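Local coordinates for protein 361aa long hypothetical D-aminopeptidase (Pyrococcus horikoshii, PDB 2DRH) that is of unknown function but probably acts as an aminopeptidase of the DmpA-like peptidase S58 family, at residues V67-N75 against G252-I263; V205-T216 against E321-E329. All coordinates share one frame; numbering follows the deposited sequence.

How the contacts relate
Contact 1 and contact 2 lie about 21 Å apart between centres, with about 6 Å between their nearest atoms, and do not touch. Their segments interleave along the chain: 67-75, 205-216, 252-263, 321-329. In each, a strand of one mixed sheet meets a helix, joined in contact 2 by the loop that follows the strand; strands 65-73 and 198-207 are separated in that sheet by 278-285 and 240-246. The two helices, 252-268 and 309-328, touch each other through residues such as V258 and A262, forming one helical layer on the sheet. Pieces distant in sequence are thereby joined within the range of the S58 family, and both contacts reach the second subunit of the tetramer.

Contact 1. Residues V67-N75 against G252-I263; sequences VLAGAFVMN and GRQLNRVAKRAI
Strand 67-73 runs across helix 252-263 at -40°, the axes 5.8 Å apart at closest, and G70 lies almost on N256, with CA of G70 4.1 Å from CA of N256. A side chain on G70 would point into the helix backbone and collide with L255 C and N256 N, so the close approach depends on the glycine. Next to it, N256 OD1 accepts a nearly straight hydrogen bond, in its carbonyl plane, from A71 N (2.8 Å, 164° at the hydrogen). A water then ties A71 O to N256 O by donating to both. L255 CD1 tucks under the strand 3.2 Å from L68 O, while A259 CB rests 3.7 Å from A71 CA. Further along, the F72 ring lies between two unlike neighbours: K260 CG sits over one face in a CH-pi contact, 3.8 Å from the ring centroid, and M74 N lies over the opposite face. I263 CG1 meets the ring at its edge, 3.6 Å from F72 CE2. The bend of M74 at chi2 (59°) lays the thioether along I263, so that M74 CE comes 3.6 Å from I263 CG2 while M74 CB meets I263 CD1. K260 NZ continues past the ring to V73 O of the second subunit. Behind the strand, A69 and A71 face helix 83-89, whose W87 also donates to A71 O. Strands 278-285, 288-291 and 91-92 pair with strand 65-73, and V258 and A262 pack on helix 309-328.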
# COMPACT_ATOMS: atom_id res chain seq x y z
N VAL A 67 11.08 15.05 12.37
CA VAL A 67 10.84 13.94 13.28
C VAL A 67 10.39 12.77 12.42
O VAL A 67 9.76 12.97 11.38
CB VAL A 67 9.73 14.25 14.33
CG1 VAL A 67 10.16 15.42 15.22
CG2 VAL A 67 8.41 14.56 13.64
N LEU A 68 10.74 11.55 12.83
CA LEU A 68 10.34 10.37 12.08
C LEU A 68 8.83 10.21 12.29
O LEU A 68 8.32 10.48 13.37
CB LEU A 68 11.09 9.14 12.58
CG LEU A 68 12.61 9.19 12.34
CD1 LEU A 68 13.27 7.93 12.85
CD2 LEU A 68 12.88 9.35 10.85
N ALA A 69 8.12 9.78 11.25
CA ALA A 69 6.67 9.66 11.38
C ALA A 69 6.04 8.59 10.51
O ALA A 69 6.66 8.09 9.57
CB ALA A 69 6.02 11.00 11.08
N GLY A 70 4.79 8.24 10.84
CA GLY A 70 4.05 7.24 10.10
C GLY A 70 2.59 7.63 10.03
O GLY A 70 2.16 8.58 10.69
N ALA A 71 1.80 6.91 9.23
CA ALA A 71 0.38 7.23 9.11
C ALA A 71 -0.42 6.09 8.49
O ALA A 71 0.13 5.25 7.77
CB ALA A 71 0.20 8.48 8.28
N PHE A 72 -1.71 6.06 8.80
CA PHE A 72 -2.60 5.03 8.29
C PHE A 72 -3.96 5.60 7.91
O PHE A 72 -4.60 6.30 8.69
CB PHE A 72 -2.81 3.93 9.32
CG PHE A 72 -3.86 2.92 8.92
CD1 PHE A 72 -3.67 2.11 7.80
CD2 PHE A 72 -5.03 2.79 9.67
CE1 PHE A 72 -4.64 1.18 7.44
CE2 PHE A 72 -6.01 1.86 9.31
CZ PHE A 72 -5.81 1.06 8.19
N VAL A 73 -4.40 5.30 6.69
CA VAL A 73 -5.70 5.76 6.25
C VAL A 73 -6.65 4.59 6.45
O VAL A 73 -6.53 3.58 5.76
CB VAL A 73 -5.69 6.14 4.76
CG1 VAL A 73 -7.09 6.63 4.34
CG2 VAL A 73 -4.66 7.24 4.51
N MET A 74 -7.57 4.71 7.41
CA MET A 74 -8.54 3.64 7.65
C MET A 74 -9.60 3.76 6.54
O MET A 74 -9.96 2.78 5.91
CB MET A 74 -9.19 3.79 9.02
CG MET A 74 -10.34 2.81 9.26
SD MET A 74 -9.87 1.06 9.15
CE MET A 74 -11.18 0.32 10.08
N ASN A 75 -10.08 4.98 6.33
CA ASN A 75 -11.06 5.23 5.27
C ASN A 75 -10.69 6.56 4.63
O ASN A 75 -10.73 7.61 5.28
CB ASN A 75 -12.49 5.27 5.81
CG ASN A 75 -13.53 5.34 4.69
OD1 ASN A 75 -13.44 4.60 3.71
ND2 ASN A 75 -14.51 6.22 4.84
N GLY A 252 10.35 4.78 10.84
CA GLY A 252 9.15 5.13 10.10
C GLY A 252 8.19 3.95 10.00
O GLY A 252 7.01 4.08 10.29
N ARG A 253 8.72 2.79 9.63
CA ARG A 253 7.91 1.58 9.50
C ARG A 253 7.13 1.30 10.77
O ARG A 253 5.93 1.01 10.73
CB ARG A 253 8.80 0.38 9.18
CG ARG A 253 8.05 -0.95 9.16
CD ARG A 253 9.02 -2.10 8.98
NE ARG A 253 10.06 -2.03 10.01
CZ ARG A 253 9.87 -2.38 11.27
NH1 ARG A 253 8.69 -2.84 11.67
NH2 ARG A 253 10.86 -2.28 12.15
N GLN A 254 7.81 1.39 11.91
CA GLN A 254 7.20 1.15 13.20
C GLN A 254 6.13 2.18 13.52
O GLN A 254 5.13 1.87 14.17
CB GLN A 254 8.27 1.16 14.31
CG GLN A 254 9.24 0.01 14.20
CD GLN A 254 10.27 -0.01 15.32
OE1 GLN A 254 11.06 0.93 15.47
NE2 GLN A 254 10.25 -1.07 16.12
N LEU A 255 6.33 3.41 13.07
CA LEU A 255 5.35 4.45 13.33
C LEU A 255 4.09 4.23 12.47
O LEU A 255 3.00 4.68 12.84
CB LEU A 255 5.99 5.83 13.10
CG LEU A 255 7.00 6.19 14.21
CD1 LEU A 255 7.94 7.31 13.78
CD2 LEU A 255 6.25 6.59 15.47
N ASN A 256 4.23 3.55 11.34
CA ASN A 256 3.06 3.24 10.51
C ASN A 256 2.25 2.21 11.29
O ASN A 256 1.02 2.24 11.28
CB ASN A 256 3.46 2.66 9.16
CG ASN A 256 3.81 3.73 8.14
OD1 ASN A 256 3.22 4.81 8.13
ND2 ASN A 256 4.76 3.42 7.27
N ARG A 257 2.95 1.31 11.98
CA ARG A 257 2.28 0.28 12.76
C ARG A 257 1.51 0.94 13.90
O ARG A 257 0.34 0.62 14.14
CB ARG A 257 3.30 -0.72 13.34
CG ARG A 257 4.21 -1.38 12.30
CD ARG A 257 5.12 -2.43 12.94
NE ARG A 257 4.41 -3.69 13.23
CZ ARG A 257 4.83 -4.60 14.11
NH1 ARG A 257 5.95 -4.40 14.80
NH2 ARG A 257 4.13 -5.72 14.29
N VAL A 258 2.16 1.88 14.58
CA VAL A 258 1.53 2.61 15.68
C VAL A 258 0.27 3.32 15.18
O VAL A 258 -0.78 3.26 15.82
CB VAL A 258 2.52 3.65 16.28
CG1 VAL A 258 1.79 4.61 17.19
CG2 VAL A 258 3.65 2.93 17.06
N ALA A 259 0.37 4.00 14.04
CA ALA A 259 -0.78 4.71 13.49
C ALA A 259 -2.00 3.78 13.36
O ALA A 259 -3.12 4.18 13.69
CB ALA A 259 -0.41 5.31 12.13
N LYS A 260 -1.78 2.55 12.91
CA LYS A 260 -2.86 1.58 12.74
C LYS A 260 -3.57 1.20 14.03
O LYS A 260 -4.76 0.88 14.02
CB LYS A 260 -2.32 0.29 12.12
CG LYS A 260 -2.11 0.31 10.63
CD LYS A 260 -1.82 -1.10 10.12
CE LYS A 260 -1.56 -1.13 8.62
NZ LYS A 260 -1.26 -2.52 8.18
N ARG A 261 -2.84 1.23 15.14
CA ARG A 261 -3.39 0.86 16.43
C ARG A 261 -4.40 1.88 16.95
O ARG A 261 -5.22 1.57 17.82
CB ARG A 261 -2.24 0.66 17.44
CG ARG A 261 -1.28 -0.45 17.02
CD ARG A 261 -2.04 -1.75 16.74
NE ARG A 261 -1.17 -2.88 16.43
CZ ARG A 261 -0.54 -3.05 15.27
NH1 ARG A 261 -0.66 -2.16 14.30
NH2 ARG A 261 0.22 -4.12 15.09
N ALA A 262 -4.34 3.08 16.39
CA ALA A 262 -5.28 4.12 16.78
C ALA A 262 -6.70 3.71 16.39
O ALA A 262 -7.66 4.12 17.04
CB ALA A 262 -4.91 5.43 16.09
N ILE A 263 -6.82 2.89 15.35
CA ILE A 263 -8.13 2.44 14.90
C ILE A 263 -8.79 1.51 15.91
O ILE A 263 -10.01 1.40 15.96
CB ILE A 263 -8.04 1.72 13.54
CG1 ILE A 263 -7.36 2.64 12.53
CG2 ILE A 263 -9.44 1.37 13.04
CD1 ILE A 263 -8.03 3.99 12.39
O HOH W 1 0.08 2.21 8.42

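Contact 2. Residues V205-T216 against E321-E329; sequences VLSNFGRREDLT and EAIINSLLE
V205 and A322 bring strand 205-207 closest to helix 321-328, their CA atoms 6.2 Å apart and the axes crossing at -56°. Packing is tight here: V205 CG1 meets A322 CB at 3.8 Å, and V205 CG2 presses on A322 O at 3.4 Å. Two residues on, S207 OG donates a hydrogen bond to S326 OG (2.8 Å) inside the buried interface. With chi1 at 65°, S207 OG stands between its own backbone N and carbonyl carbon and points at the helix. With an alanine here in place of the serine the donor is gone, which is likely to leave the hydroxyl of S326 without its mate from the strand. Beyond the serines the contact thins to scattered touches of single atoms. The F209 ring approaches I323 obliquely, F209 CZ 4.1 Å from I323 CG2. L215 and L327 meet tip to tip, L215 CD1 to L327 CD1 at 3.8 Å, and I324 CD1 is farther off, 4.4 Å from L215 CD1. The chain between F209 and L215 leaves the helix and carries exposed R211, whose backbone N bonds to D214 OD2; D214 OD2 also takes a hydrogen bond from Y274. F209 and I323 both reach L266 of helix 252-268 and I240 of strand 240-246. This is helix-on-sheet packing, consistent with the layered alpha-beta-beta-alpha architecture of DmpA-like enzymes.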
# COMPACT_ATOMS: atom_id res chain seq x y z
N VAL A 205 -7.39 14.04 19.21
CA VAL A 205 -8.31 13.67 18.15
C VAL A 205 -9.27 14.79 17.81
O VAL A 205 -9.58 15.64 18.64
CB VAL A 205 -9.15 12.43 18.54
CG1 VAL A 205 -8.22 11.27 18.92
CG2 VAL A 205 -10.09 12.77 19.68
N LEU A 206 -9.73 14.78 16.56
CA LEU A 206 -10.70 15.74 16.05
C LEU A 206 -11.83 14.80 15.67
O LEU A 206 -11.77 14.15 14.63
CB LEU A 206 -10.15 16.46 14.81
CG LEU A 206 -11.12 17.40 14.08
CD1 LEU A 206 -11.61 18.47 15.04
CD2 LEU A 206 -10.42 18.04 12.88
N SER A 207 -12.83 14.70 16.54
CA SER A 207 -13.95 13.79 16.31
C SER A 207 -15.09 14.42 15.54
O SER A 207 -15.54 15.52 15.87
CB SER A 207 -14.48 13.27 17.65
OG SER A 207 -15.02 14.33 18.42
N ASN A 208 -15.57 13.72 14.53
CA ASN A 208 -16.66 14.23 13.71
C ASN A 208 -17.34 13.07 13.00
O ASN A 208 -17.64 13.14 11.81
CB ASN A 208 -16.11 15.22 12.68
CG ASN A 208 -17.20 15.90 11.87
OD1 ASN A 208 -18.07 16.58 12.42
ND2 ASN A 208 -17.17 15.70 10.56
N PHE A 209 -17.60 12.00 13.75
CA PHE A 209 -18.21 10.79 13.19
C PHE A 209 -19.25 10.15 14.10
O PHE A 209 -19.54 10.63 15.20
CB PHE A 209 -17.14 9.73 12.95
CG PHE A 209 -16.58 9.14 14.23
CD1 PHE A 209 -15.63 9.84 14.98
CD2 PHE A 209 -17.05 7.92 14.70
CE1 PHE A 209 -15.16 9.32 16.20
CE2 PHE A 209 -16.59 7.39 15.92
CZ PHE A 209 -15.64 8.09 16.67
N GLY A 210 -19.80 9.05 13.60
CA GLY A 210 -20.75 8.26 14.36
C GLY A 210 -22.22 8.60 14.41
O GLY A 210 -22.61 9.77 14.36
N ARG A 211 -23.03 7.55 14.49
CA ARG A 211 -24.48 7.65 14.60
C ARG A 211 -24.72 7.71 16.11
O ARG A 211 -23.90 7.22 16.88
CB ARG A 211 -25.16 6.40 14.05
CG ARG A 211 -25.34 6.34 12.55
CD ARG A 211 -25.64 4.91 12.13
NE ARG A 211 -26.47 4.81 10.94
CZ ARG A 211 -27.76 5.12 10.90
NH1 ARG A 211 -28.38 5.56 12.00
NH2 ARG A 211 -28.45 4.98 9.78
N ARG A 212 -25.83 8.30 16.52
CA ARG A 212 -26.14 8.42 17.94
C ARG A 212 -26.06 7.09 18.69
O ARG A 212 -25.45 7.01 19.76
CB ARG A 212 -27.53 9.04 18.12
CG ARG A 212 -27.99 9.12 19.58
CD ARG A 212 -27.06 9.98 20.42
NE ARG A 212 -27.16 11.40 20.09
CZ ARG A 212 -28.23 12.15 20.33
NH1 ARG A 212 -29.30 11.62 20.90
NH2 ARG A 212 -28.24 13.43 19.99
N GLU A 213 -26.68 6.06 18.13
CA GLU A 213 -26.72 4.74 18.76
C GLU A 213 -25.44 3.91 18.75
O GLU A 213 -25.39 2.86 19.40
CB GLU A 213 -27.86 3.91 18.17
CG GLU A 213 -28.03 4.07 16.67
CD GLU A 213 -28.44 5.48 16.29
OE1 GLU A 213 -29.44 5.98 16.84
OE2 GLU A 213 -27.75 6.10 15.44
N ASP A 214 -24.41 4.35 18.04
CA ASP A 214 -23.17 3.59 18.02
C ASP A 214 -22.33 3.84 19.27
O ASP A 214 -21.63 2.95 19.76
CB ASP A 214 -22.33 3.93 16.78
CG ASP A 214 -23.05 3.66 15.47
OD1 ASP A 214 -23.78 2.65 15.38
OD2 ASP A 214 -22.86 4.45 14.53
N LEU A 215 -22.41 5.06 19.79
CA LEU A 215 -21.64 5.48 20.97
C LEU A 215 -21.45 4.40 22.04
O LEU A 215 -22.41 3.92 22.65
CB LEU A 215 -22.26 6.74 21.58
CG LEU A 215 -21.52 7.39 22.76
CD1 LEU A 215 -20.06 7.66 22.40
CD2 LEU A 215 -22.22 8.67 23.15
N THR A 216 -20.19 4.05 22.26
CA THR A 216 -19.82 3.04 23.24
C THR A 216 -18.79 3.65 24.18
O THR A 216 -17.71 4.05 23.74
CB THR A 216 -19.21 1.82 22.55
OG1 THR A 216 -20.08 1.41 21.48
CG2 THR A 216 -19.04 0.67 23.54
N GLU A 321 -9.93 7.08 24.93
CA GLU A 321 -10.29 8.09 25.91
C GLU A 321 -10.33 9.47 25.25
O GLU A 321 -11.23 10.27 25.54
CB GLU A 321 -9.31 8.11 27.09
CG GLU A 321 -9.92 8.77 28.34
CD GLU A 321 -8.88 9.23 29.36
OE1 GLU A 321 -8.00 8.43 29.73
OE2 GLU A 321 -8.97 10.40 29.80
N ALA A 322 -9.38 9.75 24.37
CA ALA A 322 -9.33 11.04 23.70
C ALA A 322 -10.64 11.33 22.97
O ALA A 322 -11.10 12.48 22.94
CB ALA A 322 -8.17 11.09 22.72
N ILE A 323 -11.23 10.30 22.37
CA ILE A 323 -12.50 10.47 21.66
C ILE A 323 -13.59 10.84 22.65
O ILE A 323 -14.33 11.80 22.45
CB ILE A 323 -12.90 9.19 20.91
CG1 ILE A 323 -11.92 8.94 19.75
CG2 ILE A 323 -14.34 9.31 20.38
CD1 ILE A 323 -12.12 7.62 19.03
N ILE A 324 -13.68 10.07 23.74
CA ILE A 324 -14.68 10.34 24.76
C ILE A 324 -14.51 11.76 25.33
O ILE A 324 -15.48 12.51 25.46
CB ILE A 324 -14.62 9.29 25.90
CG1 ILE A 324 -14.90 7.90 25.33
CG2 ILE A 324 -15.61 9.64 27.00
CD1 ILE A 324 -16.17 7.81 24.48
N ASN A 325 -13.27 12.12 25.66
CA ASN A 325 -12.99 13.45 26.20
C ASN A 325 -13.45 14.57 25.25
O ASN A 325 -13.82 15.65 25.71
CB ASN A 325 -11.49 13.62 26.50
CG ASN A 325 -11.04 12.74 27.65
OD1 ASN A 325 -11.78 12.54 28.60
ND2 ASN A 325 -9.82 12.22 27.57
N SER A 326 -13.42 14.31 23.95
CA SER A 326 -13.85 15.31 22.98
C SER A 326 -15.34 15.56 23.16
O SER A 326 -15.83 16.65 22.86
CB SER A 326 -13.57 14.86 21.53
OG SER A 326 -14.50 13.89 21.10
N LEU A 327 -16.05 14.55 23.65
CA LEU A 327 -17.49 14.68 23.88
C LEU A 327 -17.72 15.34 25.25
O LEU A 327 -18.53 16.26 25.38
CB LEU A 327 -18.16 13.31 23.83
CG LEU A 327 -18.03 12.53 22.52
CD1 LEU A 327 -18.62 11.14 22.69
CD2 LEU A 327 -18.74 13.28 21.40
N LEU A 328 -17.00 14.86 26.26
CA LEU A 328 -17.11 15.39 27.62
C LEU A 328 -16.70 16.86 27.71
O LEU A 328 -17.21 17.60 28.56
CB LEU A 328 -16.23 14.57 28.58
CG LEU A 328 -16.70 13.16 28.94
CD1 LEU A 328 -15.61 12.40 29.69
CD2 LEU A 328 -17.95 13.26 29.77
N GLU A 329 -15.79 17.29 26.84
CA GLU A 329 -15.31 18.67 26.85
C GLU A 329 -16.11 19.61 25.95
O GLU A 329 -16.01 20.82 26.08
CB GLU A 329 -13.84 18.70 26.44
CG GLU A 329 -12.89 18.00 27.40
CD GLU A 329 -12.43 18.89 28.53
OE1 GLU A 329 -13.29 19.40 29.29
OE2 GLU A 329 -11.21 19.10 28.67